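Local coordinates for protein 3-polyprenyl-4-hydroxybenzoate decarboxylase and related decarboxylases (Pelotomaculum thermopropionicum, PDB 6H6X) that is HmfF, a UbiD-family decarboxylase that uses prenylated FMN and can carboxylate 2-furoic acid to 2,5-furandicarboxylic acid, at residues Q37-C42 against P291-H296; L44-V49 against V56-A61; P118-H123 against P284-I289. The protein carries 8 engineered substitutions. All coordinates share one frame; numbering follows the deposited sequence.

Contact 1 of 3, residues Q37-C42 against P291-H296. With 4LU (1-deoxy-5-O-phosphono-1-(3,3,4,5-tetramethyl-9,11-dioxo-2,3,8,9,10,11-hexahydro-7H-quinolino[1,8-fg]pteridin-12-ium-7-y l)-D-ribitol), chain I.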
loop_
_atom_site.group_PDB
_atom_site.type_symbol
_atom_site.label_atom_id
_atom_site.label_comp_id
_atom_site.label_asym_id
_atom_site.label_seq_id
_atom_site.Cartn_x
_atom_site.Cartn_y
_atom_site.Cartn_z
ATOM N N GLN B 37 8.125 -3.941 -15.417
ATOM C CA GLN B 37 7.429 -2.641 -15.511
ATOM C C GLN B 37 5.988 -2.800 -15.926
ATOM O O GLN B 37 5.222 -1.892 -15.745
ATOM C CB GLN B 37 8.141 -1.694 -16.467
ATOM C CG GLN B 37 9.553 -1.350 -16.009
ATOM C CD GLN B 37 10.362 -0.632 -17.051
ATOM O OE1 GLN B 37 9.867 0.277 -17.666
ATOM N NE2 GLN B 37 11.626 -0.988 -17.186
ATOM N N ALA B 38 5.613 -3.937 -16.476
ATOM C CA ALA B 38 4.193 -4.168 -16.827
ATOM C C ALA B 38 3.460 -4.974 -15.763
ATOM O O ALA B 38 2.267 -5.185 -15.869
ATOM C CB ALA B 38 4.122 -4.863 -18.180
ATOM N N ASP B 39 4.177 -5.406 -14.730
ATOM C CA ASP B 39 3.676 -6.367 -13.724
ATOM C C ASP B 39 2.361 -5.848 -13.149
ATOM O O ASP B 39 2.290 -4.742 -12.669
ATOM C CB ASP B 39 4.737 -6.524 -12.600
ATOM C CG ASP B 39 4.418 -7.641 -11.585
ATOM O OD1 ASP B 39 3.681 -8.617 -11.893
ATOM O OD2 ASP B 39 4.949 -7.538 -10.457
ATOM N N GLY B 40 1.319 -6.650 -13.229
ATOM C CA GLY B 40 0.029 -6.259 -12.727
ATOM C C GLY B 40 -0.794 -5.318 -13.610
ATOM O O GLY B 40 -1.958 -5.062 -13.260
ATOM N N ILE B 41 -0.246 -4.779 -14.717
ATOM C CA ILE B 41 -1.056 -3.857 -15.552
ATOM C C ILE B 41 -1.420 -4.564 -16.854
ATOM O O ILE B 41 -2.577 -4.627 -17.212
ATOM C CB ILE B 41 -0.480 -2.407 -15.738
ATOM C CG1 ILE B 41 0.008 -2.126 -17.179
ATOM C CG2 ILE B 41 0.550 -2.072 -14.663
ATOM C CD1 ILE B 41 0.519 -0.710 -17.448
ATOM N N CYS B 42 -0.442 -5.136 -17.531
ATOM C CA CYS B 42 -0.721 -5.877 -18.738
ATOM C C CYS B 42 0.301 -6.946 -19.097
ATOM O O CYS B 42 1.452 -6.889 -18.712
ATOM C CB CYS B 42 -0.861 -4.895 -19.920
ATOM S SG CYS B 42 0.746 -4.215 -20.411
ATOM N N PRO B 291 9.913 -14.670 -12.082
ATOM C CA PRO B 291 9.728 -14.985 -10.662
ATOM C C PRO B 291 9.455 -13.761 -9.808
ATOM O O PRO B 291 9.961 -12.654 -10.082
ATOM C CB PRO B 291 11.055 -15.603 -10.289
ATOM C CG PRO B 291 11.451 -16.308 -11.541
ATOM C CD PRO B 291 11.167 -15.279 -12.593
ATOM N N ALA B 292 8.644 -13.972 -8.793
ATOM C CA ALA B 292 8.070 -12.936 -7.961
ATOM C C ALA B 292 7.193 -11.859 -8.625
ATOM O O ALA B 292 6.863 -10.851 -7.995
ATOM C CB ALA B 292 9.181 -12.284 -7.135
ATOM N N SER B 293 6.764 -12.066 -9.861
ATOM C CA SER B 293 5.733 -11.228 -10.481
ATOM C C SER B 293 4.362 -11.569 -9.880
ATOM O O SER B 293 4.188 -12.575 -9.196
ATOM C CB SER B 293 5.673 -11.475 -12.003
ATOM O OG SER B 293 5.269 -12.797 -12.276
ATOM N N ARG B 294 3.391 -10.731 -10.157
ATOM C CA ARG B 294 1.989 -10.966 -9.766
ATOM C C ARG B 294 1.452 -12.252 -10.314
ATOM O O ARG B 294 0.757 -12.972 -9.615
ATOM C CB ARG B 294 1.100 -9.787 -10.171
ATOM C CG ARG B 294 1.316 -8.504 -9.347
ATOM C CD ARG B 294 1.009 -8.802 -7.903
ATOM N NE ARG B 294 0.770 -7.576 -7.132
ATOM C CZ ARG B 294 1.669 -6.952 -6.377
ATOM N NH1 ARG B 294 2.965 -7.396 -6.228
ATOM N NH2 ARG B 294 1.250 -5.886 -5.712
ATOM N N GLU B 295 1.854 -12.590 -11.537
ATOM C CA GLU B 295 1.470 -13.838 -12.153
ATOM C C GLU B 295 2.026 -15.021 -11.347
ATOM O O GLU B 295 1.309 -15.994 -11.091
ATOM C CB GLU B 295 1.962 -13.859 -13.604
ATOM C CG GLU B 295 1.683 -15.098 -14.428
ATOM C CD GLU B 295 2.330 -15.064 -15.862
ATOM O OE1 GLU B 295 3.429 -14.457 -16.092
ATOM O OE2 GLU B 295 1.718 -15.685 -16.790
ATOM N N HIS B 296 3.297 -14.959 -10.986
ATOM C CA HIS B 296 3.893 -16.006 -10.184
ATOM C C HIS B 296 3.200 -16.105 -8.820
ATOM O O HIS B 296 2.773 -17.172 -8.432
ATOM C CB HIS B 296 5.373 -15.747 -9.987
ATOM C CG HIS B 296 6.091 -16.802 -9.220
ATOM N ND1 HIS B 296 7.306 -16.575 -8.627
ATOM C CD2 HIS B 296 5.756 -18.072 -8.910
ATOM C CE1 HIS B 296 7.730 -17.683 -8.042
ATOM N NE2 HIS B 296 6.795 -18.604 -8.183
HETATM C C9 4LU I . 5.262 -23.026 -8.797
HETATM C C8 4LU I . 5.115 -21.960 -9.734
HETATM C C7 4LU I . 6.209 -21.339 -10.345
HETATM C C10 4LU I . 7.934 -25.222 -7.320
HETATM C C6 4LU I . 7.592 -21.655 -9.802
HETATM N N3 4LU I . 10.222 -26.811 -7.486
HETATM C C2 4LU I . 9.123 -27.254 -6.795
HETATM C C13 4LU I . 9.089 -19.807 -11.131
HETATM C C5 4LU I . 8.936 -21.101 -10.358
HETATM C C1 4LU I . 10.101 -22.446 -8.658
HETATM O O2 4LU I . 9.152 -28.396 -6.239
HETATM N N1 4LU I . 8.000 -26.478 -6.726
HETATM C C4 4LU I . 10.258 -25.595 -8.108
HETATM O O4 4LU I . 11.280 -25.234 -8.747
HETATM C C4A 4LU I . 9.043 -24.710 -8.033
HETATM N N5 4LU I . 8.973 -23.435 -8.687
HETATM C C3 4LU I . 10.175 -21.643 -9.735
HETATM C C12 4LU I . 9.084 -22.024 -11.603
HETATM C C5A 4LU I . 7.705 -22.859 -8.974
HETATM C C7M 4LU I . 6.001 -20.194 -11.336
HETATM C C8M 4LU I . 3.692 -21.601 -10.068
HETATM C C9A 4LU I . 6.514 -23.492 -8.342
HETATM N N10 4LU I . 6.749 -24.442 -7.275
HETATM C "C1'" 4LU I . 5.647 -24.978 -6.478
HETATM C "C2'" 4LU I . 4.925 -26.237 -7.012
HETATM O "O2'" 4LU I . 4.642 -26.185 -8.413
HETATM C "C3'" 4LU I . 3.595 -26.349 -6.282
HETATM O "O3'" 4LU I . 3.814 -26.226 -4.874
HETATM C "C4'" 4LU I . 2.848 -27.637 -6.639
HETATM O "O4'" 4LU I . 1.419 -27.597 -6.348
HETATM C "C5'" 4LU I . 3.378 -28.901 -5.983
HETATM O "O5'" 4LU I . 2.465 -29.880 -6.524
HETATM P P 4LU I . 2.247 -31.353 -5.871
HETATM O O2P 4LU I . 1.384 -32.158 -6.860
HETATM O O3P 4LU I . 3.667 -31.984 -5.780
HETATM O O1P 4LU I . 1.526 -31.078 -4.550
HETATM O O HOH W 1 5.031 -8.848 -7.811
#

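Contact 2 of 3, residues L44-V49 against V56-A61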
loop_
_atom_site.group_PDB
_atom_site.type_symbol
_atom_site.label_atom_id
_atom_site.label_comp_id
_atom_site.label_asym_id
_atom_site.label_seq_id
_atom_site.Cartn_x
_atom_site.Cartn_y
_atom_site.Cartn_z
ATOM N N LEU B 44 2.652 -8.821 -21.805
ATOM C CA LEU B 44 3.485 -8.389 -22.883
ATOM C C LEU B 44 3.855 -9.560 -23.796
ATOM O O LEU B 44 4.338 -10.619 -23.336
ATOM C CB LEU B 44 4.768 -7.776 -22.354
ATOM C CG LEU B 44 4.712 -6.510 -21.545
ATOM C CD1 LEU B 44 6.125 -6.201 -21.047
ATOM C CD2 LEU B 44 4.203 -5.374 -22.394
ATOM N N LEU B 45 3.675 -9.329 -25.095
ATOM C CA LEU B 45 4.063 -10.260 -26.136
ATOM C C LEU B 45 5.260 -9.681 -26.894
ATOM O O LEU B 45 5.130 -8.702 -27.605
ATOM C CB LEU B 45 2.854 -10.496 -27.050
ATOM C CG LEU B 45 3.056 -11.330 -28.309
ATOM C CD1 LEU B 45 3.668 -12.684 -28.080
ATOM C CD2 LEU B 45 1.675 -11.522 -28.936
ATOM N N PHE B 46 6.427 -10.291 -26.727
ATOM C CA PHE B 46 7.643 -9.863 -27.366
ATOM C C PHE B 46 7.810 -10.485 -28.760
ATOM O O PHE B 46 8.300 -11.644 -28.880
ATOM C CB PHE B 46 8.852 -10.204 -26.501
ATOM C CG PHE B 46 8.859 -9.489 -25.162
ATOM C CD1 PHE B 46 9.384 -8.204 -25.037
ATOM C CD2 PHE B 46 8.365 -10.113 -24.015
ATOM C CE1 PHE B 46 9.404 -7.552 -23.805
ATOM C CE2 PHE B 46 8.393 -9.471 -22.785
ATOM C CZ PHE B 46 8.919 -8.191 -22.673
ATOM N N GLU B 47 7.451 -9.705 -29.797
ATOM C CA GLU B 47 7.408 -10.193 -31.189
ATOM C C GLU B 47 8.749 -10.411 -31.831
ATOM O O GLU B 47 8.820 -11.135 -32.813
ATOM C CB GLU B 47 6.565 -9.291 -32.088
ATOM C CG GLU B 47 5.129 -9.125 -31.616
ATOM C CD GLU B 47 4.164 -8.659 -32.708
ATOM O OE1 GLU B 47 4.301 -7.516 -33.205
ATOM O OE2 GLU B 47 3.209 -9.429 -33.027
ATOM N N ARG B 48 9.814 -9.848 -31.271
ATOM C CA ARG B 48 11.159 -10.044 -31.797
ATOM C C ARG B 48 12.139 -10.228 -30.669
ATOM O O ARG B 48 12.462 -9.273 -29.953
ATOM C CB ARG B 48 11.580 -8.848 -32.669
ATOM N N VAL B 49 12.623 -11.451 -30.524
ATOM C CA VAL B 49 13.573 -11.790 -29.507
ATOM C C VAL B 49 14.862 -12.145 -30.205
ATOM O O VAL B 49 14.896 -13.003 -31.073
ATOM C CB VAL B 49 13.066 -12.953 -28.613
ATOM C CG1 VAL B 49 14.126 -13.371 -27.614
ATOM C CG2 VAL B 49 11.775 -12.535 -27.910
ATOM N N VAL B 56 7.809 -14.396 -27.207
ATOM C CA VAL B 56 7.737 -14.731 -25.786
ATOM C C VAL B 56 6.594 -13.954 -25.206
ATOM O O VAL B 56 6.450 -12.777 -25.501
ATOM C CB VAL B 56 9.026 -14.404 -25.065
ATOM C CG1 VAL B 56 8.855 -14.523 -23.546
ATOM C CG2 VAL B 56 10.123 -15.349 -25.533
ATOM N N VAL B 57 5.726 -14.613 -24.426
ATOM C CA VAL B 57 4.647 -13.904 -23.752
ATOM C C VAL B 57 4.892 -14.021 -22.224
ATOM O O VAL B 57 5.423 -15.017 -21.722
ATOM C CB VAL B 57 3.269 -14.382 -24.232
ATOM C CG1 VAL B 57 2.941 -15.789 -23.744
ATOM C CG2 VAL B 57 2.176 -13.459 -23.817
ATOM N N THR B 58 4.579 -12.959 -21.503
ATOM C CA THR B 58 4.673 -12.975 -20.045
ATOM C C THR B 58 3.492 -12.212 -19.442
ATOM O O THR B 58 2.912 -11.372 -20.102
ATOM C CB THR B 58 6.026 -12.478 -19.529
ATOM O OG1 THR B 58 6.151 -12.763 -18.113
ATOM C CG2 THR B 58 6.208 -11.011 -19.799
ATOM N N GLY B 59 3.098 -12.599 -18.223
ATOM C CA GLY B 59 2.082 -11.881 -17.463
ATOM C C GLY B 59 0.675 -12.140 -17.998
ATOM O O GLY B 59 -0.080 -11.201 -18.195
ATOM N N LEU B 60 0.320 -13.409 -18.184
ATOM C CA LEU B 60 -1.017 -13.813 -18.705
ATOM C C LEU B 60 -2.164 -13.417 -17.842
ATOM O O LEU B 60 -3.263 -13.123 -18.345
ATOM C CB LEU B 60 -1.113 -15.332 -18.926
ATOM C CG LEU B 60 -0.095 -15.910 -19.913
ATOM C CD1 LEU B 60 -0.328 -17.384 -20.066
ATOM C CD2 LEU B 60 -0.195 -15.206 -21.248
ATOM N N ALA B 61 -1.921 -13.399 -16.543
ATOM C CA ALA B 61 -2.904 -12.912 -15.585
ATOM C C ALA B 61 -2.144 -12.410 -14.364
ATOM O O ALA B 61 -1.325 -13.136 -13.815
ATOM C CB ALA B 61 -3.841 -14.054 -15.188
#

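Contact 3 of 3, residues P118-H123 against P284-I289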
loop_
_atom_site.group_PDB
_atom_site.type_symbol
_atom_site.label_atom_id
_atom_site.label_comp_id
_atom_site.label_asym_id
_atom_site.label_seq_id
_atom_site.Cartn_x
_atom_site.Cartn_y
_atom_site.Cartn_z
ATOM N N PRO B 118 13.399 -19.417 -27.140
ATOM C CA PRO B 118 13.905 -18.208 -26.523
ATOM C C PRO B 118 13.757 -18.255 -24.984
ATOM O O PRO B 118 13.020 -17.499 -24.426
ATOM C CB PRO B 118 13.014 -17.137 -27.134
ATOM C CG PRO B 118 11.691 -17.837 -27.304
ATOM C CD PRO B 118 12.064 -19.219 -27.730
ATOM N N ILE B 119 14.506 -19.123 -24.334
ATOM C CA ILE B 119 14.365 -19.328 -22.932
ATOM C C ILE B 119 15.130 -18.204 -22.257
ATOM O O ILE B 119 16.344 -18.147 -22.389
ATOM C CB ILE B 119 14.900 -20.693 -22.509
ATOM C CG1 ILE B 119 14.122 -21.781 -23.241
ATOM C CG2 ILE B 119 14.816 -20.883 -20.997
ATOM C CD1 ILE B 119 14.739 -23.127 -23.156
ATOM N N PRO B 120 14.432 -17.345 -21.477
ATOM C CA PRO B 120 15.072 -16.179 -20.875
ATOM C C PRO B 120 15.996 -16.461 -19.735
ATOM O O PRO B 120 15.908 -17.511 -19.098
ATOM C CB PRO B 120 13.883 -15.357 -20.341
ATOM C CG PRO B 120 12.650 -15.955 -20.959
ATOM C CD PRO B 120 13.004 -17.396 -21.106
ATOM N N THR B 121 16.860 -15.491 -19.466
ATOM C CA THR B 121 17.629 -15.412 -18.214
ATOM C C THR B 121 16.988 -14.269 -17.436
ATOM O O THR B 121 16.811 -13.156 -17.967
ATOM C CB THR B 121 19.117 -15.190 -18.535
ATOM O OG1 THR B 121 19.530 -16.200 -19.466
ATOM C CG2 THR B 121 19.964 -15.322 -17.332
ATOM N N HIS B 122 16.526 -14.540 -16.212
ATOM C CA HIS B 122 15.582 -13.619 -15.580
ATOM C C HIS B 122 16.248 -12.547 -14.667
ATOM O O HIS B 122 16.070 -11.345 -14.881
ATOM C CB HIS B 122 14.511 -14.411 -14.835
ATOM C CG HIS B 122 13.615 -15.191 -15.738
ATOM N ND1 HIS B 122 13.888 -16.487 -16.125
ATOM C CD2 HIS B 122 12.475 -14.838 -16.374
ATOM C CE1 HIS B 122 12.939 -16.901 -16.950
ATOM N NE2 HIS B 122 12.073 -15.919 -17.119
ATOM N N HIS B 123 16.955 -12.998 -13.640
ATOM C CA HIS B 123 17.576 -12.136 -12.639
ATOM C C HIS B 123 19.100 -12.278 -12.648
ATOM O O HIS B 123 19.617 -13.302 -13.060
ATOM C CB HIS B 123 17.009 -12.490 -11.263
ATOM C CG HIS B 123 15.563 -12.105 -11.111
ATOM N ND1 HIS B 123 14.542 -13.014 -11.281
ATOM C CD2 HIS B 123 14.964 -10.908 -10.862
ATOM C CE1 HIS B 123 13.378 -12.415 -11.060
ATOM N NE2 HIS B 123 13.604 -11.131 -10.842
ATOM N N PRO B 284 5.215 -21.532 -32.710
ATOM C CA PRO B 284 4.750 -21.491 -31.314
ATOM C C PRO B 284 4.995 -20.153 -30.599
ATOM O O PRO B 284 5.857 -19.370 -31.002
ATOM C CB PRO B 284 5.584 -22.571 -30.659
ATOM C CG PRO B 284 6.853 -22.597 -31.408
ATOM C CD PRO B 284 6.521 -22.199 -32.836
ATOM N N VAL B 285 4.240 -19.911 -29.533
ATOM C CA VAL B 285 4.506 -18.829 -28.580
ATOM C C VAL B 285 5.106 -19.415 -27.315
ATOM O O VAL B 285 4.530 -20.306 -26.737
ATOM C CB VAL B 285 3.233 -18.084 -28.207
ATOM C CG1 VAL B 285 3.564 -16.814 -27.473
ATOM C CG2 VAL B 285 2.436 -17.767 -29.456
ATOM N N TYR B 286 6.262 -18.905 -26.892
ATOM C CA TYR B 286 6.902 -19.342 -25.685
ATOM C C TYR B 286 6.390 -18.466 -24.494
ATOM O O TYR B 286 6.404 -17.245 -24.586
ATOM C CB TYR B 286 8.399 -19.276 -25.819
ATOM C CG TYR B 286 9.124 -19.789 -24.583
ATOM C CD1 TYR B 286 9.349 -18.954 -23.480
ATOM C CD2 TYR B 286 9.554 -21.108 -24.479
ATOM C CE1 TYR B 286 9.967 -19.427 -22.340
ATOM C CE2 TYR B 286 10.190 -21.566 -23.333
ATOM C CZ TYR B 286 10.373 -20.706 -22.277
ATOM O OH TYR B 286 11.007 -21.160 -21.133
ATOM N N HIS B 287 5.975 -19.100 -23.400
ATOM C CA HIS B 287 5.459 -18.388 -22.208
ATOM C C HIS B 287 6.516 -18.472 -21.100
ATOM O O HIS B 287 7.064 -19.546 -20.802
ATOM C CB HIS B 287 4.164 -19.015 -21.771
ATOM C CG HIS B 287 3.622 -18.483 -20.494
ATOM N ND1 HIS B 287 2.919 -19.271 -19.622
ATOM C CD2 HIS B 287 3.658 -17.254 -19.947
ATOM C CE1 HIS B 287 2.495 -18.532 -18.615
ATOM N NE2 HIS B 287 2.932 -17.305 -18.791
ATOM N N THR B 288 6.871 -17.319 -20.530
ATOM C CA THR B 288 7.704 -17.343 -19.343
ATOM C C THR B 288 6.984 -16.674 -18.178
ATOM O O THR B 288 6.152 -15.781 -18.392
ATOM C CB THR B 288 9.072 -16.715 -19.597
ATOM O OG1 THR B 288 9.935 -17.129 -18.540
ATOM C CG2 THR B 288 9.010 -15.171 -19.699
ATOM N N ILE B 289 7.273 -17.147 -16.972
ATOM C CA ILE B 289 6.752 -16.505 -15.763
ATOM C C ILE B 289 7.960 -15.876 -15.103
ATOM O O ILE B 289 8.949 -16.552 -14.832
ATOM C CB ILE B 289 6.076 -17.525 -14.842
ATOM C CG1 ILE B 289 4.698 -17.935 -15.416
ATOM C CG2 ILE B 289 5.887 -16.969 -13.455
ATOM C CD1 ILE B 289 4.175 -19.244 -14.794
#

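Contact 1 of 3, residues Q37-C42 against P291-H296
Asp39 turns CG anti to its backbone N (chi1 -172°), setting it toward the start of helix 294-315, while Arg294 CG, beside its own backbone N (chi1 -71°), comes alongside the carboxylate, 3.5 Å from Asp39 OD1. That OD1 accepts from Arg294 N at 2.8 Å through its syn lone pair, in a nearly straight bond. The two side chains cross at about a right angle. Their charged ends stay apart, Asp39 OD2 being 4.7 Å from Arg294 NH1, and a water joins them, donating to Asp39 OD2 and Ala292 O and accepting from NH1. Arg294 NH2 makes a salt bridge with Glu376 of the second subunit.

The contact ties the turn after helix 30-38 to the N-terminus of a helix. Ser293 is the N-cap, its OG accepting from His296 N at 3.2 Å and also hydrogen-bonded to Ile290 O; the Asp39 carboxylate at this end would probably be stabilised by the helix dipole. An alanine in place of Asp39 would probably leave Arg294 N without this acceptor and the water held less firmly.

Just before the cap, Ala292 N donates to His296 ND1 at 2.9 Å, in the ring plane, which helps fix its rotation. His296 lies against the prenylated flavin: CD2 is 3.2 Å from C7M, and C13 sits over one face, offset toward the rim.

Contact 2 of 3, residues L44-V49 against V56-A61
The phenyl ring of Phe46 meets strand 56-58 at its edge: CD2 lies 3.6 Å from Val56 O, and CE2 is 4.0 Å from Thr58 CG2, both near the ring plane. A chi1 of -63° sets CG beside the backbone N, 4.1 Å from Val56 O. The Phe46 side chain also packs on Ile31 and Leu34 of helix 30-38.

The backbones are paired as a beta hairpin, strands 43-46 and 56-58 running antiparallel as the two central strands of a four-stranded mixed sheet. Leu44 with Thr58 and Phe46 with Val56 are hydrogen-bonded pairs; Leu45 with Val57, between them, is a non-hydrogen-bonded pair. Phe46 N donates to Val56 O at 2.8 Å, nearly along the C=O axis, whereas the return bond from Val56 N to Phe46 O is longer, 3.3 Å, with the donor tilted 30° from the carbonyl plane.

Leu44, Phe46, Val56 and Thr58 share one face of the sheet. On the other, Leu45 CD1 rests 4.2 Å from Val57 CB, and Val57 goes on to touch Leu9 of helix 5-14. Farther along the chain, Val49 crosses Val56 at about a right angle, their CG2 methyls 4.0 Å apart.

Contact 3 of 3, residues P118-H123 against P284-I289
Tyr286 and Thr288 reach from segment 284-289, which carries an edge strand of the four-stranded sheet within this chain, into the loop 118-123, whose backbone runs nearly parallel to that of 286-289 (11° apart) within the Rift-related, FMN-binding domain. CG of Tyr286 is anti to the backbone N (chi1 -177°), which places it on the loop side. There three residues in a row meet the tyrosine. Pro118 and Tyr286 slide past each other in opposite directions, Pro118 CG lying 3.9 Å from Tyr286 CB, and the carbonyl oxygen of Pro118 stands over one face of the ring. Ile119 crosses the phenol end obliquely, its CG1 3.8 Å from Tyr286 OH, and Pro120 does the same beside CE1, with CD at 3.9 Å.

Farther along, the approach becomes tip to tip. Pro120 points CG at Thr288 OG1, and His122 brings NE2 to the same hydroxyl in a 2.8 Å hydrogen bond near the imidazole plane. Thr132 OG1 of strand 130-139 also bonds this hydroxyl, so two polar partners grip it in a buried setting. Next to it, Ile289 touches the prenylated flavin and packs on His296. The His122 ring is backed from within its own loop: Pro120 CB stands 3.7 Å above one face, offset toward the rim.

Contacts 2 and 3 lie closest, their centres about 8 Å apart, and share one sheet, with strand 56-58 of the hairpin running parallel beside strand 286-287. Contact 1 sits about 12 Å from contact 2 and 14 Å from contact 3, centre to centre. It encloses both in sequence: 44-49 and 56-61 follow 37-42, then come 118-123 and 284-289, before 291-296 closes the loop. Glu295 joins all three, its carboxylate taking bonds from Gly59 N, Leu60 N and His287 NE2. The N-terminal and Rift-related domains are thereby knitted together next to the flavin, which His296 and Ile289 touch from neighbouring positions, and all three contacts reach the second subunit.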